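One contact in two related proteins. Structure 1 is endoglucanase from Ruminococcus champanellensis, which probably hydrolyses internal glycosidic bonds of cellulose and related plant polysaccharides, as a broad-specificity endoglucanase of glycoside hydrolase family 5: PDB 6WQV (chain A, 1.45 Å), residues Gly26-Asn31 and Thr73-Val78. Structure 2 is xyloglucanase from Paenibacillus pabuli: PDB 2JEP (chain B, 1.40 Å), residues Gly45-Asn50 and Ser85-Val90. Structure 2 is superposed on structure 1 by the backbone atoms of these residues (RMSD 0.22 Å); each is numbered along its deposited sequence.

Structure 1 (6WQV); sequences GWNLGN and TVRVPV. With BGC (beta-D-glucopyranose), chain C.
Arg75 starts with CG anti to its backbone N (chi1 179°) and stays extended to NE, while Asn28 keeps CG beside its own N (chi1 -81°), laying the side chains alongside each other. Arg75 NH1 donates a nearly straight bond to Asn28 OD1 (2.9 Å), which lies in the guanidinium plane, with the amide turned 88° from it. A salt bridge from Arg75 NE to Glu160 and bonds from Asn28 ND2 to Gly287 O and Trp320 O fix both groups inside the TIM barrel, whose first two parallel strands, 26-29 and 73-76, meet here. On the outward face, Val74 CG1 lies 4.1 Å from Trp27 CE3, beneath helix 94-108, and Trp27 NE1 is bonded to Asp322. Val76 points away from strand 26-29; its CG1 lies 4.6 Å from Leu29 CD2. Thr73 CB rests 3.9 Å from Gly26 CA. Beyond the strands, a water donates to Leu29 O and Pro77 O. Asn31 ND2 reaches O3 of the glucose unit at 2.9 Å, placing this barrel end in the substrate cleft.

Structure 2 (2JEP); sequences GWNLGN and SIRIPV.
With CG anti to the backbone N (chi1 178°) and an extended chain to NE, Arg87 runs alongside Asn47, whose CG stays beside its own N (chi1 -81°). The bond from Arg87 NH1 to Asn47 OD1 measures 2.9 Å and is nearly straight; the oxygen lies in the guanidinium plane, with the amide turned 87° from it. Arg87 NE forms a salt bridge with Glu178, and Asn47 ND2 is bonded to Gly322 O and Tyr360 O, so both polar ends are fixed within the barrel. On the outward face, Ile86 CD1 lies 4.1 Å from Trp46 CE3, beneath helix 106-120, while Trp46 NE1 is bonded to Asp362. Ile88 points away from strand 45-48; its CG1 lies 4.3 Å from Leu48 CD2. Ser85 CB rests 4.0 Å from Gly45 CA. Further along, a water donates to Leu48 O and Pro89 O. Asn50 turns away from segment 85-90, at what is probably the substrate-cleft end of this family 5 barrel.

What differs
The sharpest difference is at Thr73(A) against Ser85(B): the methyl CG2 of Thr73(A) has no counterpart in the serine, while the oxygens coincide, OG1 of Thr73(A) and OG of Ser85(B) being 0.3 Å apart after superposition. The touch on the glycine is kept, from Thr73(A) CB to Gly26(A) CA at 3.9 Å and from Ser85(B) CB to Gly45(B) CA at 4.0 Å.

Ile86(B) carries one more carbon than Val74(A). CG1 of Val74(A) and CG2 of Ile86(B) are 0.2 Å apart, and CG2 of Val74(A) and CG1 of Ile86(B) are 0.7 Å apart; the bulkier residue thus follows the same two branches. The touch on the tryptophan carbonyl is kept, Val74(A) CB to Trp27(A) O 3.8 Å and Ile86(B) CB to Trp46(B) O 4.1 Å, and both indoles keep their place.

Val76(A) against Ile88(B) repeats this pattern: CG1 of Val76(A) and CG2 of Ile88(B) are 0.5 Å apart, CG2 of Val76(A) and CG1 of Ile88(B) 0.4 Å. Leu29(A) and Leu48(B) stay put, as do the Asn28(A)-Arg75(A) and Asn47(B)-Arg87(B) pairs with their bonds.

At the cleft end, Asn31(A) and Asn50(B) coincide within error, but the glucose unit bonded by Asn31(A) is modelled in structure 1 alone.

Structure 1 (6WQV)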
loop_
_atom_site.group_PDB
_atom_site.type_symbol
_atom_site.label_atom_id
_atom_site.label_comp_id
_atom_site.label_asym_id
_atom_site.label_seq_id
_atom_site.Cartn_x
_atom_site.Cartn_y
_atom_site.Cartn_z
ATOM N N GLY A 26 -3.049 -3.396 -10.121
ATOM C CA GLY A 26 -3.761 -2.610 -9.139
ATOM C C GLY A 26 -3.484 -1.110 -9.227
ATOM O O GLY A 26 -2.536 -0.662 -9.882
ATOM N N TRP A 27 -4.304 -0.351 -8.500
ATOM C CA TRP A 27 -4.290 1.109 -8.487
ATOM C C TRP A 27 -4.515 1.584 -7.062
ATOM O O TRP A 27 -5.400 1.070 -6.361
ATOM C CB TRP A 27 -5.417 1.606 -9.396
ATOM C CG TRP A 27 -5.586 3.075 -9.615
ATOM C CD1 TRP A 27 -5.003 3.828 -10.596
ATOM C CD2 TRP A 27 -6.454 3.953 -8.890
ATOM N NE1 TRP A 27 -5.460 5.132 -10.525
ATOM C CE2 TRP A 27 -6.338 5.232 -9.480
ATOM C CE3 TRP A 27 -7.310 3.792 -7.792
ATOM C CZ2 TRP A 27 -7.044 6.341 -8.999
ATOM C CZ3 TRP A 27 -8.020 4.895 -7.325
ATOM C CH2 TRP A 27 -7.880 6.152 -7.933
ATOM N N ASN A 28 -3.684 2.538 -6.626
ATOM C CA ASN A 28 -3.804 3.145 -5.303
ATOM C C ASN A 28 -4.636 4.420 -5.392
ATOM O O ASN A 28 -4.369 5.279 -6.239
ATOM C CB ASN A 28 -2.440 3.591 -4.747
ATOM C CG ASN A 28 -1.630 2.476 -4.120
ATOM O OD1 ASN A 28 -1.798 2.145 -2.946
ATOM N ND2 ASN A 28 -0.712 1.925 -4.891
ATOM N N LEU A 29 -5.586 4.567 -4.463
ATOM C CA LEU A 29 -6.307 5.826 -4.230
ATOM C C LEU A 29 -5.439 6.741 -3.360
ATOM O O LEU A 29 -5.674 6.937 -2.163
ATOM C CB LEU A 29 -7.636 5.523 -3.553
ATOM C CG LEU A 29 -8.606 6.684 -3.325
ATOM C CD1 LEU A 29 -9.209 7.178 -4.631
ATOM C CD2 LEU A 29 -9.705 6.307 -2.358
ATOM N N GLY A 30 -4.406 7.296 -3.984
ATOM C CA GLY A 30 -3.390 8.008 -3.231
ATOM C C GLY A 30 -3.755 9.437 -2.870
ATOM O O GLY A 30 -4.550 10.111 -3.533
ATOM N N ASN A 31 -3.125 9.925 -1.789
ATOM C CA ASN A 31 -3.287 11.296 -1.289
ATOM C C ASN A 31 -4.751 11.652 -0.987
ATOM O O ASN A 31 -5.175 12.803 -1.148
ATOM C CB ASN A 31 -2.662 12.329 -2.238
ATOM C CG ASN A 31 -1.162 12.457 -2.077
ATOM O OD1 ASN A 31 -0.536 11.659 -1.379
ATOM N ND2 ASN A 31 -0.581 13.462 -2.715
ATOM N N THR A 73 -7.875 -4.349 -8.933
ATOM C CA THR A 73 -7.512 -4.252 -7.523
ATOM C C THR A 73 -7.293 -2.784 -7.198
ATOM O O THR A 73 -6.670 -2.060 -7.980
ATOM C CB THR A 73 -6.214 -5.037 -7.279
ATOM O OG1 THR A 73 -6.434 -6.426 -7.532
ATOM C CG2 THR A 73 -5.713 -4.880 -5.859
ATOM N N VAL A 74 -7.818 -2.349 -6.058
ATOM C CA VAL A 74 -7.598 -0.995 -5.558
ATOM C C VAL A 74 -7.035 -1.084 -4.147
ATOM O O VAL A 74 -7.626 -1.728 -3.270
ATOM C CB VAL A 74 -8.875 -0.141 -5.577
ATOM C CG1 VAL A 74 -8.633 1.205 -4.908
ATOM C CG2 VAL A 74 -9.353 0.039 -7.006
ATOM N N ARG A 75 -5.877 -0.466 -3.942
ATOM C CA ARG A 75 -5.338 -0.268 -2.604
ATOM C C ARG A 75 -5.867 1.061 -2.085
ATOM O O ARG A 75 -5.776 2.089 -2.773
ATOM C CB ARG A 75 -3.814 -0.274 -2.626
ATOM C CG ARG A 75 -3.159 -0.047 -1.247
ATOM C CD ARG A 75 -1.757 -0.558 -1.315
ATOM N NE ARG A 75 -0.880 -0.430 -0.148
ATOM C CZ ARG A 75 -0.084 0.605 0.088
ATOM N NH1 ARG A 75 -0.084 1.666 -0.702
ATOM N NH2 ARG A 75 0.727 0.563 1.141
ATOM N N VAL A 76 -6.478 1.016 -0.904
ATOM C CA VAL A 76 -7.073 2.178 -0.249
ATOM C C VAL A 76 -6.194 2.542 0.944
ATOM O O VAL A 76 -6.426 2.037 2.061
ATOM C CB VAL A 76 -8.525 1.908 0.167
ATOM C CG1 VAL A 76 -9.131 3.120 0.854
ATOM C CG2 VAL A 76 -9.360 1.526 -1.042
ATOM N N PRO A 77 -5.182 3.384 0.759
ATOM C CA PRO A 77 -4.365 3.811 1.906
ATOM C C PRO A 77 -5.183 4.714 2.811
ATOM O O PRO A 77 -5.853 5.641 2.345
ATOM C CB PRO A 77 -3.203 4.566 1.258
ATOM C CG PRO A 77 -3.763 5.093 -0.032
ATOM C CD PRO A 77 -4.769 4.053 -0.490
ATOM N N VAL A 78 -5.138 4.448 4.109
ATOM C CA VAL A 78 -5.905 5.213 5.078
ATOM C C VAL A 78 -4.998 5.633 6.215
ATOM O O VAL A 78 -4.365 4.785 6.859
ATOM C CB VAL A 78 -7.099 4.424 5.634
ATOM C CG1 VAL A 78 -7.850 5.270 6.662
ATOM C CG2 VAL A 78 -8.017 3.958 4.521
HETATM C C2 BGC C . 2.829 11.384 -2.396
HETATM C C3 BGC C . 3.113 12.819 -2.091
HETATM C C4 BGC C . 2.827 13.170 -0.653
HETATM C C5 BGC C . 3.566 12.249 0.294
HETATM C C6 BGC C . 3.227 12.409 1.742
HETATM C C1 BGC C . 3.576 10.455 -1.448
HETATM O O2 BGC C . 3.199 11.072 -3.761
HETATM O O3 BGC C . 2.291 13.657 -2.980
HETATM O O4 BGC C . 3.329 14.526 -0.358
HETATM O O5 BGC C . 3.243 10.835 -0.045
HETATM O O6 BGC C . 4.129 11.632 2.537
HETATM O O HOH W 1 -7.249 6.698 0.144
#

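Structure 2 (2JEP)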
loop_
_atom_site.group_PDB
_atom_site.type_symbol
_atom_site.label_atom_id
_atom_site.label_comp_id
_atom_site.label_asym_id
_atom_site.label_seq_id
_atom_site.Cartn_x
_atom_site.Cartn_y
_atom_site.Cartn_z
ATOM N N GLY B 45 -3.170 -3.481 -10.042
ATOM C CA GLY B 45 -3.808 -2.629 -9.058
ATOM C C GLY B 45 -3.509 -1.154 -9.201
ATOM O O GLY B 45 -2.596 -0.751 -9.908
ATOM N N TRP B 46 -4.309 -0.363 -8.499
ATOM C CA TRP B 46 -4.201 1.085 -8.531
ATOM C C TRP B 46 -4.437 1.617 -7.127
ATOM O O TRP B 46 -5.388 1.224 -6.456
ATOM C CB TRP B 46 -5.204 1.630 -9.526
ATOM C CG TRP B 46 -5.247 3.114 -9.736
ATOM C CD1 TRP B 46 -4.569 3.821 -10.665
ATOM C CD2 TRP B 46 -6.081 4.058 -9.031
ATOM N NE1 TRP B 46 -4.930 5.171 -10.594
ATOM C CE2 TRP B 46 -5.866 5.325 -9.602
ATOM C CE3 TRP B 46 -7.015 3.940 -7.992
ATOM C CZ2 TRP B 46 -6.549 6.464 -9.167
ATOM C CZ3 TRP B 46 -7.688 5.066 -7.568
ATOM C CH2 TRP B 46 -7.446 6.310 -8.149
ATOM N N ASN B 47 -3.566 2.518 -6.668
ATOM C CA ASN B 47 -3.718 3.153 -5.367
ATOM C C ASN B 47 -4.558 4.406 -5.457
ATOM O O ASN B 47 -4.301 5.284 -6.290
ATOM C CB ASN B 47 -2.365 3.625 -4.826
ATOM C CG ASN B 47 -1.550 2.548 -4.167
ATOM O OD1 ASN B 47 -1.687 2.310 -2.949
ATOM N ND2 ASN B 47 -0.669 1.917 -4.949
ATOM N N LEU B 48 -5.497 4.507 -4.539
ATOM C CA LEU B 48 -6.279 5.709 -4.325
ATOM C C LEU B 48 -5.463 6.659 -3.438
ATOM O O LEU B 48 -5.766 6.898 -2.266
ATOM C CB LEU B 48 -7.632 5.314 -3.705
ATOM C CG LEU B 48 -8.657 6.422 -3.418
ATOM C CD1 LEU B 48 -9.132 7.111 -4.699
ATOM C CD2 LEU B 48 -9.859 5.827 -2.655
ATOM N N GLY B 49 -4.370 7.155 -4.005
ATOM C CA GLY B 49 -3.387 7.858 -3.224
ATOM C C GLY B 49 -3.783 9.292 -2.903
ATOM O O GLY B 49 -4.534 9.941 -3.653
ATOM N N ASN B 50 -3.180 9.814 -1.836
ATOM C CA ASN B 50 -3.410 11.168 -1.370
ATOM C C ASN B 50 -4.905 11.426 -1.137
ATOM O O ASN B 50 -5.452 12.485 -1.490
ATOM C CB ASN B 50 -2.773 12.203 -2.314
ATOM C CG ASN B 50 -1.277 12.297 -2.151
ATOM O OD1 ASN B 50 -0.647 11.395 -1.586
ATOM N ND2 ASN B 50 -0.689 13.359 -2.707
ATOM N N SER B 85 -7.767 -4.317 -8.930
ATOM C CA SER B 85 -7.586 -4.155 -7.499
ATOM C C SER B 85 -7.371 -2.675 -7.197
ATOM O O SER B 85 -6.715 -1.967 -7.954
ATOM C CB SER B 85 -6.362 -4.911 -7.008
ATOM O OG SER B 85 -6.468 -6.285 -7.268
ATOM N N ILE B 86 -7.914 -2.229 -6.072
ATOM C CA ILE B 86 -7.734 -0.876 -5.574
ATOM C C ILE B 86 -7.104 -0.949 -4.187
ATOM O O ILE B 86 -7.666 -1.602 -3.306
ATOM C CB ILE B 86 -9.092 -0.130 -5.438
ATOM C CG1 ILE B 86 -9.910 -0.234 -6.727
ATOM C CG2 ILE B 86 -8.837 1.319 -4.981
ATOM C CD1 ILE B 86 -9.313 0.538 -7.867
ATOM N N ARG B 87 -5.958 -0.287 -4.002
ATOM C CA ARG B 87 -5.368 -0.128 -2.682
ATOM C C ARG B 87 -5.779 1.216 -2.136
ATOM O O ARG B 87 -5.654 2.234 -2.827
ATOM C CB ARG B 87 -3.852 -0.262 -2.723
ATOM C CG ARG B 87 -3.156 -0.054 -1.362
ATOM C CD ARG B 87 -1.754 -0.593 -1.397
ATOM N NE ARG B 87 -1.015 -0.418 -0.154
ATOM C CZ ARG B 87 -0.151 0.572 0.116
ATOM N NH1 ARG B 87 -0.016 1.611 -0.702
ATOM N NH2 ARG B 87 0.583 0.506 1.243
ATOM N N ILE B 88 -6.269 1.219 -0.896
ATOM C CA ILE B 88 -6.806 2.398 -0.243
ATOM C C ILE B 88 -5.958 2.690 0.994
ATOM O O ILE B 88 -6.175 2.131 2.071
ATOM C CB ILE B 88 -8.294 2.243 0.152
ATOM C CG1 ILE B 88 -9.156 1.856 -1.066
ATOM C CG2 ILE B 88 -8.806 3.504 0.841
ATOM C CD1 ILE B 88 -10.611 1.592 -0.723
ATOM N N PRO B 89 -4.981 3.599 0.846
ATOM C CA PRO B 89 -4.269 4.096 2.027
ATOM C C PRO B 89 -5.262 4.742 3.017
ATOM O O PRO B 89 -6.107 5.518 2.583
ATOM C CB PRO B 89 -3.332 5.138 1.430
ATOM C CG PRO B 89 -3.093 4.682 0.029
ATOM C CD PRO B 89 -4.433 4.170 -0.398
ATOM N N VAL B 90 -5.142 4.423 4.306
ATOM C CA VAL B 90 -6.000 4.998 5.335
ATOM C C VAL B 90 -5.152 5.379 6.535
ATOM O O VAL B 90 -4.396 4.552 7.055
ATOM C CB VAL B 90 -7.101 4.023 5.803
ATOM C CG1 VAL B 90 -8.038 4.724 6.805
ATOM C CG2 VAL B 90 -7.907 3.485 4.631
HETATM O O HOH W 2 -7.129 6.595 0.192
#